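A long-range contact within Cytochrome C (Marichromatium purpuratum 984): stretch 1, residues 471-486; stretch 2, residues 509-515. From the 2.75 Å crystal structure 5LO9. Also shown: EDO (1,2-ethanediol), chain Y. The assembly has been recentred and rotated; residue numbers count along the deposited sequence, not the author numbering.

Stretch 1, residues 471-486: NAHERPQDPRFDGSVE
Stretch 2 (509-515) AVLGQGV

Both stretches are mostly irregular. Stretch 1 leaves a helix at Asn471 (phi/psi -85/17) and enters another at Val485, with Ser484 as N-cap. From His473 to Gln477 the chain is extended; Glu474 has phi/psi -74/157, Arg475 -158/176 and Gln477 -58/155. A type I beta turn follows from Asp478 to Phe481, closed by Phe481 N to Asp478 O at 2.9 Å. Gly483 has phi/psi 104/-30.

Stretch 2 has no regular helix or strand. Val510 and Leu511 are extended, at -67/140 and -72/144. Gly512 (116/27) and Gly514 (89/-158) have positive phi and flank Gln513 (-97/-20). At both glycines a CB would be jammed against the preceding carbonyl O. The CA atoms of Gln477 and Gly514 lie 4.4 Å apart, and those of Val485 and Gly512 6.3 Å apart. The CA of Gly514 also makes a CA-H...O contact with Arg475 O at 3.3 Å, nearly linear at 170°.

Glu474 is the centre of the contact. Its CB points toward stretch 2, with chi1 -81° (m), chi2 -67° (m) and chi3 -18°. The carboxylate accepts three backbone N-H groups, held close together by the bend of the chain. Gly512 N donates to Glu474 OE2 at 2.7 Å, and Gln513 N to the same OE2 at 3.0 Å, almost straight at 177°. Gly514 N donates to Glu474 OE1 at 2.8 Å. Water 1 donates to Glu474 OE2 at 2.7 Å and to Val510 O at 2.8 Å, bridging the two stretches.

Gln477 (chi1 -179°, t; chi2 66°, p; chi3 -103°) starts sideways, but its end comes nearer. Its NE2 donates to Gly512 O at 2.9 Å. Its OE1 accepts from Asp478 N at 3.0 Å, so the amide serves both stretches.

Two apolar side-chain pairs add to the contact. Leu511 (chi1 -73°, m; chi2 171°, t) places CD1 4.1 Å from Ala472 CB. Val485 (chi1 170°, t) points toward stretch 2, and its CG1 lies 3.9 Å from Val510 CG2. The same side chains pack closely against carbonyl oxygens: Leu511 CD2 is 3.2 Å from Ala472 O, and Val485 CG2 is 3.5 Å from Gly512 O.

Side chains also brace each stretch internally. The CA-to-CB bond of Gln513 (chi1 -37°, m; chi2 -136°) points away overall, though CB touches stretch 1; the side chain folds back, with Gln513 NE2 donating to Val510 O at 3.0 Å. Asp478 (chi1 -165°, t) accepts Arg480 N at OD1, 2.8 Å, and forms a salt bridge from OD2 to Arg480 NH2 at 2.9 Å.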

ATOM      1  N   ASN A 471     -30.298 -11.706  -8.088  1.00 40.05           N
ATOM      2  CA  ASN A 471     -29.258 -12.691  -7.884  1.00 43.05           C
ATOM      3  C   ASN A 471     -29.781 -14.119  -7.903  1.00 41.86           C
ATOM      4  O   ASN A 471     -29.092 -15.032  -7.447  1.00 41.15           O
ATOM      5  CB  ASN A 471     -28.521 -12.376  -6.584  1.00 38.24           C
ATOM      6  CG  ASN A 471     -27.543 -11.220  -6.755  1.00 42.24           C
ATOM      7  OD1 ASN A 471     -26.944 -11.054  -7.839  1.00 34.93           O
ATOM      8  ND2 ASN A 471     -27.365 -10.415  -5.694  1.00 43.54           N
ATOM      9  N   ALA A 472     -30.978 -14.336  -8.427  1.00 44.95           N
ATOM     10  CA  ALA A 472     -31.473 -15.679  -8.630  1.00 43.25           C
ATOM     11  C   ALA A 472     -31.474 -16.047 -10.101  1.00 37.30           C
ATOM     12  O   ALA A 472     -32.072 -17.046 -10.487  1.00 49.63           O
ATOM     13  CB  ALA A 472     -32.856 -15.812  -8.009  1.00 39.70           C
ATOM     14  N   HIS A 473     -30.743 -15.304 -10.902  1.00 38.97           N
ATOM     15  CA  HIS A 473     -30.580 -15.549 -12.325  1.00 41.64           C
ATOM     16  C   HIS A 473     -29.219 -16.185 -12.589  1.00 44.01           C
ATOM     17  O   HIS A 473     -28.280 -16.052 -11.799  1.00 41.46           O
ATOM     18  CB  HIS A 473     -30.666 -14.233 -13.111  1.00 46.90           C
ATOM     19  CG  HIS A 473     -32.022 -13.603 -13.129  1.00 44.54           C
ATOM     20  ND1 HIS A 473     -32.504 -12.826 -12.097  1.00 47.56           N
ATOM     21  CD2 HIS A 473     -32.982 -13.597 -14.081  1.00 43.88           C
ATOM     22  CE1 HIS A 473     -33.715 -12.392 -12.400  1.00 46.60           C
ATOM     23  NE2 HIS A 473     -34.028 -12.843 -13.600  1.00 53.63           N
ATOM     24  N   GLU A 474     -29.096 -16.863 -13.725  1.00 46.70           N
ATOM     25  CA  GLU A 474     -27.762 -17.371 -14.023  1.00 47.93           C
ATOM     26  C   GLU A 474     -26.859 -16.232 -14.447  1.00 38.33           C
ATOM     27  O   GLU A 474     -27.308 -15.192 -14.943  1.00 48.65           O
ATOM     28  CB  GLU A 474     -27.777 -18.440 -15.124  1.00 45.19           C
ATOM     29  CG  GLU A 474     -28.165 -19.828 -14.644  1.00 45.49           C
ATOM     30  CD  GLU A 474     -27.136 -20.485 -13.699  1.00 47.78           C
ATOM     31  OE1 GLU A 474     -25.965 -20.043 -13.652  1.00 44.33           O
ATOM     32  OE2 GLU A 474     -27.519 -21.438 -12.983  1.00 52.42           O
ATOM     33  N   ARG A 475     -25.572 -16.463 -14.278  1.00 45.16           N
ATOM     34  CA  ARG A 475     -24.481 -15.547 -14.624  1.00 43.87           C
ATOM     35  C   ARG A 475     -23.260 -16.435 -14.759  1.00 40.51           C
ATOM     36  O   ARG A 475     -23.356 -17.626 -14.438  1.00 42.15           O
ATOM     37  CB  ARG A 475     -24.256 -14.499 -13.532  1.00 39.75           C
ATOM     38  CG  ARG A 475     -23.894 -15.143 -12.170  1.00 37.35           C
ATOM     39  CD  ARG A 475     -23.731 -14.133 -11.054  1.00 36.68           C
ATOM     40  NE  ARG A 475     -25.010 -13.491 -10.733  1.00 40.84           N
ATOM     41  CZ  ARG A 475     -25.421 -12.336 -11.247  1.00 37.52           C
ATOM     42  NH1 ARG A 475     -24.667 -11.666 -12.123  1.00 34.38           N
ATOM     43  NH2 ARG A 475     -26.591 -11.856 -10.878  1.00 37.50           N
ATOM     44  N   PRO A 476     -22.101 -15.914 -15.156  1.00 39.34           N
ATOM     45  CA  PRO A 476     -20.947 -16.791 -15.388  1.00 35.63           C
ATOM     46  C   PRO A 476     -20.555 -17.594 -14.164  1.00 38.24           C
ATOM     47  O   PRO A 476     -20.709 -17.170 -13.014  1.00 37.02           O
ATOM     48  CB  PRO A 476     -19.846 -15.822 -15.795  1.00 32.94           C
ATOM     49  CG  PRO A 476     -20.588 -14.670 -16.426  1.00 36.85           C
ATOM     50  CD  PRO A 476     -21.816 -14.532 -15.558  1.00 43.45           C
ATOM     51  N   GLN A 477     -20.072 -18.794 -14.442  1.00 43.15           N
ATOM     52  CA  GLN A 477     -19.735 -19.742 -13.391  1.00 44.04           C
ATOM     53  C   GLN A 477     -18.699 -19.191 -12.401  1.00 42.41           C
ATOM     54  O   GLN A 477     -17.856 -18.333 -12.724  1.00 34.74           O
ATOM     55  CB  GLN A 477     -19.201 -21.010 -14.037  1.00 32.39           C
ATOM     56  CG  GLN A 477     -18.836 -22.103 -13.070  1.00 29.24           C
ATOM     57  CD  GLN A 477     -20.003 -22.642 -12.342  1.00 36.17           C
ATOM     58  OE1 GLN A 477     -20.224 -22.333 -11.172  1.00 34.44           O
ATOM     59  NE2 GLN A 477     -20.785 -23.464 -13.040  1.00 41.29           N
ATOM     60  N   ASP A 478     -18.745 -19.736 -11.193  1.00 37.00           N
ATOM     61  CA  ASP A 478     -17.718 -19.454 -10.198  1.00 35.19           C
ATOM     62  C   ASP A 478     -16.353 -19.896 -10.716  1.00 42.65           C
ATOM     63  O   ASP A 478     -16.223 -21.023 -11.221  1.00 42.55           O
ATOM     64  CB  ASP A 478     -18.051 -20.174  -8.905  1.00 39.77           C
ATOM     65  CG  ASP A 478     -17.263 -19.662  -7.740  1.00 43.64           C
ATOM     66  OD1 ASP A 478     -16.082 -19.334  -7.953  1.00 39.29           O
ATOM     67  OD2 ASP A 478     -17.827 -19.611  -6.615  1.00 45.92           O
ATOM     68  N   PRO A 479     -15.328 -19.034 -10.667  1.00 51.16           N
ATOM     69  CA  PRO A 479     -13.970 -19.476 -11.061  1.00 45.80           C
ATOM     70  C   PRO A 479     -13.420 -20.621 -10.232  1.00 38.84           C
ATOM     71  O   PRO A 479     -12.524 -21.314 -10.713  1.00 41.12           O
ATOM     72  CB  PRO A 479     -13.130 -18.211 -10.878  1.00 48.62           C
ATOM     73  CG  PRO A 479     -14.106 -17.100 -11.078  1.00 47.43           C
ATOM     74  CD  PRO A 479     -15.391 -17.577 -10.472  1.00 42.70           C
ATOM     75  N   ARG A 480     -13.938 -20.839  -9.021  1.00 40.92           N
ATOM     76  CA  ARG A 480     -13.596 -21.944  -8.135  1.00 33.75           C
ATOM     77  C   ARG A 480     -14.404 -23.197  -8.433  1.00 45.40           C
ATOM     78  O   ARG A 480     -14.314 -24.182  -7.688  1.00 46.15           O
ATOM     79  CB  ARG A 480     -13.832 -21.521  -6.680  1.00 42.75           C
ATOM     80  CG  ARG A 480     -13.040 -20.269  -6.297  1.00 40.53           C
ATOM     81  CD  ARG A 480     -13.543 -19.607  -5.027  1.00 45.40           C
ATOM     82  NE  ARG A 480     -14.907 -19.117  -5.126  1.00 50.19           N
ATOM     83  CZ  ARG A 480     -15.558 -18.523  -4.135  1.00 48.28           C
ATOM     84  NH1 ARG A 480     -14.974 -18.320  -2.961  1.00 59.80           N
ATOM     85  NH2 ARG A 480     -16.809 -18.141  -4.319  1.00 51.02           N
ATOM     86  N   PHE A 481     -15.240 -23.159  -9.465  1.00 48.88           N
ATOM     87  CA  PHE A 481     -16.040 -24.319  -9.832  1.00 53.69           C
ATOM     88  C   PHE A 481     -15.164 -25.554  -9.938  1.00 48.91           C
ATOM     89  O   PHE A 481     -14.102 -25.541 -10.562  1.00 51.04           O
ATOM     90  CB  PHE A 481     -16.776 -24.060 -11.163  1.00 49.05           C
ATOM     91  CG  PHE A 481     -17.790 -25.116 -11.535  1.00 47.12           C
ATOM     92  CD1 PHE A 481     -18.854 -25.415 -10.678  1.00 48.67           C
ATOM     93  CD2 PHE A 481     -17.732 -25.751 -12.763  1.00 42.59           C
ATOM     94  CE1 PHE A 481     -19.803 -26.374 -11.016  1.00 38.77           C
ATOM     95  CE2 PHE A 481     -18.689 -26.689 -13.099  1.00 45.74           C
ATOM     96  CZ  PHE A 481     -19.723 -26.986 -12.225  1.00 45.02           C
ATOM     97  N   ASP A 482     -15.662 -26.644  -9.371  1.00 58.29           N
ATOM     98  CA  ASP A 482     -14.957 -27.913  -9.325  1.00 57.66           C
ATOM     99  C   ASP A 482     -15.484 -28.934 -10.337  1.00 57.90           C
ATOM    100  O   ASP A 482     -14.838 -29.959 -10.554  1.00 54.12           O
ATOM    101  CB  ASP A 482     -15.113 -28.453  -7.898  1.00 55.30           C
ATOM    102  CG  ASP A 482     -15.341 -29.930  -7.843  1.00 58.13           C
ATOM    103  OD1 ASP A 482     -14.330 -30.646  -7.614  1.00 60.71           O
ATOM    104  OD2 ASP A 482     -16.512 -30.360  -7.996  1.00 52.28           O
ATOM    105  N   GLY A 483     -16.516 -28.583 -11.106  1.00 50.72           N
ATOM    106  CA  GLY A 483     -17.235 -29.512 -11.915  1.00 52.46           C
ATOM    107  C   GLY A 483     -18.600 -29.909 -11.350  1.00 49.70           C
ATOM    108  O   GLY A 483     -19.529 -30.160 -12.138  1.00 46.86           O
ATOM    109  N   SER A 484     -18.763 -29.913 -10.020  1.00 42.01           N
ATOM    110  CA  SER A 484     -20.032 -30.221  -9.366  1.00 44.21           C
ATOM    111  C   SER A 484     -20.613 -28.991  -8.680  1.00 42.27           C
ATOM    112  O   SER A 484     -19.972 -28.401  -7.816  1.00 46.07           O
ATOM    113  CB  SER A 484     -19.863 -31.321  -8.319  1.00 44.55           C
ATOM    114  OG  SER A 484     -20.869 -31.222  -7.316  1.00 45.30           O
ATOM    115  N   VAL A 485     -21.872 -28.681  -8.982  1.00 44.10           N
ATOM    116  CA  VAL A 485     -22.552 -27.565  -8.327  1.00 43.22           C
ATOM    117  C   VAL A 485     -22.695 -27.802  -6.822  1.00 41.45           C
ATOM    118  O   VAL A 485     -22.392 -26.913  -6.018  1.00 42.98           O
ATOM    119  CB  VAL A 485     -23.906 -27.313  -9.000  1.00 37.53           C
ATOM    120  CG1 VAL A 485     -24.745 -26.329  -8.205  1.00 42.41           C
ATOM    121  CG2 VAL A 485     -23.679 -26.792 -10.408  1.00 46.85           C
ATOM    122  N   GLU A 486     -23.168 -28.984  -6.408  1.00 45.25           N
ATOM    123  CA  GLU A 486     -23.290 -29.267  -4.970  1.00 52.97           C
ATOM    124  C   GLU A 486     -21.947 -29.085  -4.259  1.00 54.42           C
ATOM    125  O   GLU A 486     -21.855 -28.455  -3.193  1.00 43.70           O
ATOM    126  CB  GLU A 486     -23.820 -30.689  -4.717  1.00 48.34           C
ATOM    127  CG  GLU A 486     -25.273 -30.757  -4.207  1.00 66.71           C
ATOM    128  CD  GLU A 486     -25.773 -32.178  -3.812  1.00 79.93           C
ATOM    129  OE1 GLU A 486     -25.095 -33.179  -4.101  1.00 78.63           O
ATOM    130  OE2 GLU A 486     -26.868 -32.294  -3.212  1.00 91.36           O
ATOM    131  N   ALA A 509     -34.275 -26.007 -12.072  1.00 54.03           N
ATOM    132  CA  ALA A 509     -32.881 -26.452 -12.097  1.00 63.48           C
ATOM    133  C   ALA A 509     -32.067 -25.690 -11.065  1.00 55.65           C
ATOM    134  O   ALA A 509     -32.369 -24.536 -10.729  1.00 57.06           O
ATOM    135  CB  ALA A 509     -32.232 -26.235 -13.466  1.00 53.76           C
ATOM    136  N   VAL A 510     -31.006 -26.332 -10.573  1.00 47.08           N
ATOM    137  CA  VAL A 510     -30.171 -25.660  -9.588  1.00 56.03           C
ATOM    138  C   VAL A 510     -29.465 -24.483 -10.235  1.00 53.32           C
ATOM    139  O   VAL A 510     -29.040 -24.540 -11.403  1.00 43.91           O
ATOM    140  CB  VAL A 510     -29.168 -26.612  -8.923  1.00 45.17           C
ATOM    141  CG1 VAL A 510     -29.929 -27.735  -8.301  1.00 55.57           C
ATOM    142  CG2 VAL A 510     -28.134 -27.099  -9.927  1.00 44.68           C
ATOM    143  N   LEU A 511     -29.394 -23.391  -9.480  1.00 51.46           N
ATOM    144  CA  LEU A 511     -28.608 -22.243  -9.876  1.00 48.52           C
ATOM    145  C   LEU A 511     -27.138 -22.576  -9.731  1.00 47.98           C
ATOM    146  O   LEU A 511     -26.723 -23.276  -8.797  1.00 49.25           O
ATOM    147  CB  LEU A 511     -28.944 -21.030  -8.999  1.00 46.51           C
ATOM    148  CG  LEU A 511     -30.281 -20.337  -9.232  1.00 47.65           C
ATOM    149  CD1 LEU A 511     -30.632 -19.291  -8.191  1.00 45.71           C
ATOM    150  CD2 LEU A 511     -30.217 -19.705 -10.608  1.00 52.08           C
ATOM    151  N   GLY A 512     -26.346 -22.055 -10.648  1.00 50.81           N
ATOM    152  CA  GLY A 512     -24.906 -22.153 -10.521  1.00 55.45           C
ATOM    153  C   GLY A 512     -24.283 -22.975 -11.618  1.00 46.97           C
ATOM    154  O   GLY A 512     -23.194 -23.520 -11.426  1.00 48.35           O
ATOM    155  N   GLN A 513     -24.947 -23.007 -12.783  1.00 45.12           N
ATOM    156  CA  GLN A 513     -24.478 -23.720 -13.960  1.00 48.31           C
ATOM    157  C   GLN A 513     -23.741 -22.844 -14.957  1.00 43.55           C
ATOM    158  O   GLN A 513     -22.970 -23.373 -15.770  1.00 47.70           O
ATOM    159  CB  GLN A 513     -25.668 -24.358 -14.674  1.00 51.26           C
ATOM    160  CG  GLN A 513     -26.688 -24.875 -13.693  1.00 57.66           C
ATOM    161  CD  GLN A 513     -27.198 -26.236 -14.041  1.00 60.10           C
ATOM    162  OE1 GLN A 513     -26.819 -26.831 -15.057  1.00 56.89           O
ATOM    163  NE2 GLN A 513     -28.055 -26.760 -13.176  1.00 55.14           N
ATOM    164  N   GLY A 514     -23.925 -21.535 -14.901  1.00 44.84           N
ATOM    165  CA  GLY A 514     -23.272 -20.652 -15.858  1.00 54.30           C
ATOM    166  C   GLY A 514     -24.090 -20.440 -17.117  1.00 46.14           C
ATOM    167  O   GLY A 514     -25.311 -20.583 -17.143  1.00 50.63           O
ATOM    168  N   VAL A 515     -23.383 -20.058 -18.176  1.00 53.89           N
ATOM    169  CA  VAL A 515     -23.996 -19.653 -19.438  1.00 51.23           C
ATOM    170  C   VAL A 515     -23.473 -20.397 -20.687  1.00 53.00           C
ATOM    171  O   VAL A 515     -24.244 -21.069 -21.404  1.00 73.94           O
ATOM    172  CB  VAL A 515     -23.795 -18.151 -19.570  1.00 59.69           C
ATOM    173  CG1 VAL A 515     -24.605 -17.429 -18.483  1.00 51.73           C
ATOM    174  CG2 VAL A 515     -22.318 -17.803 -19.397  1.00 50.18           C
TER
HETATM  175  C1  EDO Y1023     -23.441 -28.077 -14.499  1.00 61.96           C
HETATM  176  O1  EDO Y1023     -24.231 -29.182 -14.942  1.00 73.57           O
HETATM  177  C2  EDO Y1023     -22.123 -28.131 -15.259  1.00 66.01           C
HETATM  178  O2  EDO Y1023     -21.938 -26.888 -15.941  1.00 66.00           O
HETATM  179  O   HOH W   1     -29.792 -22.798 -13.450  1.00 43.65           O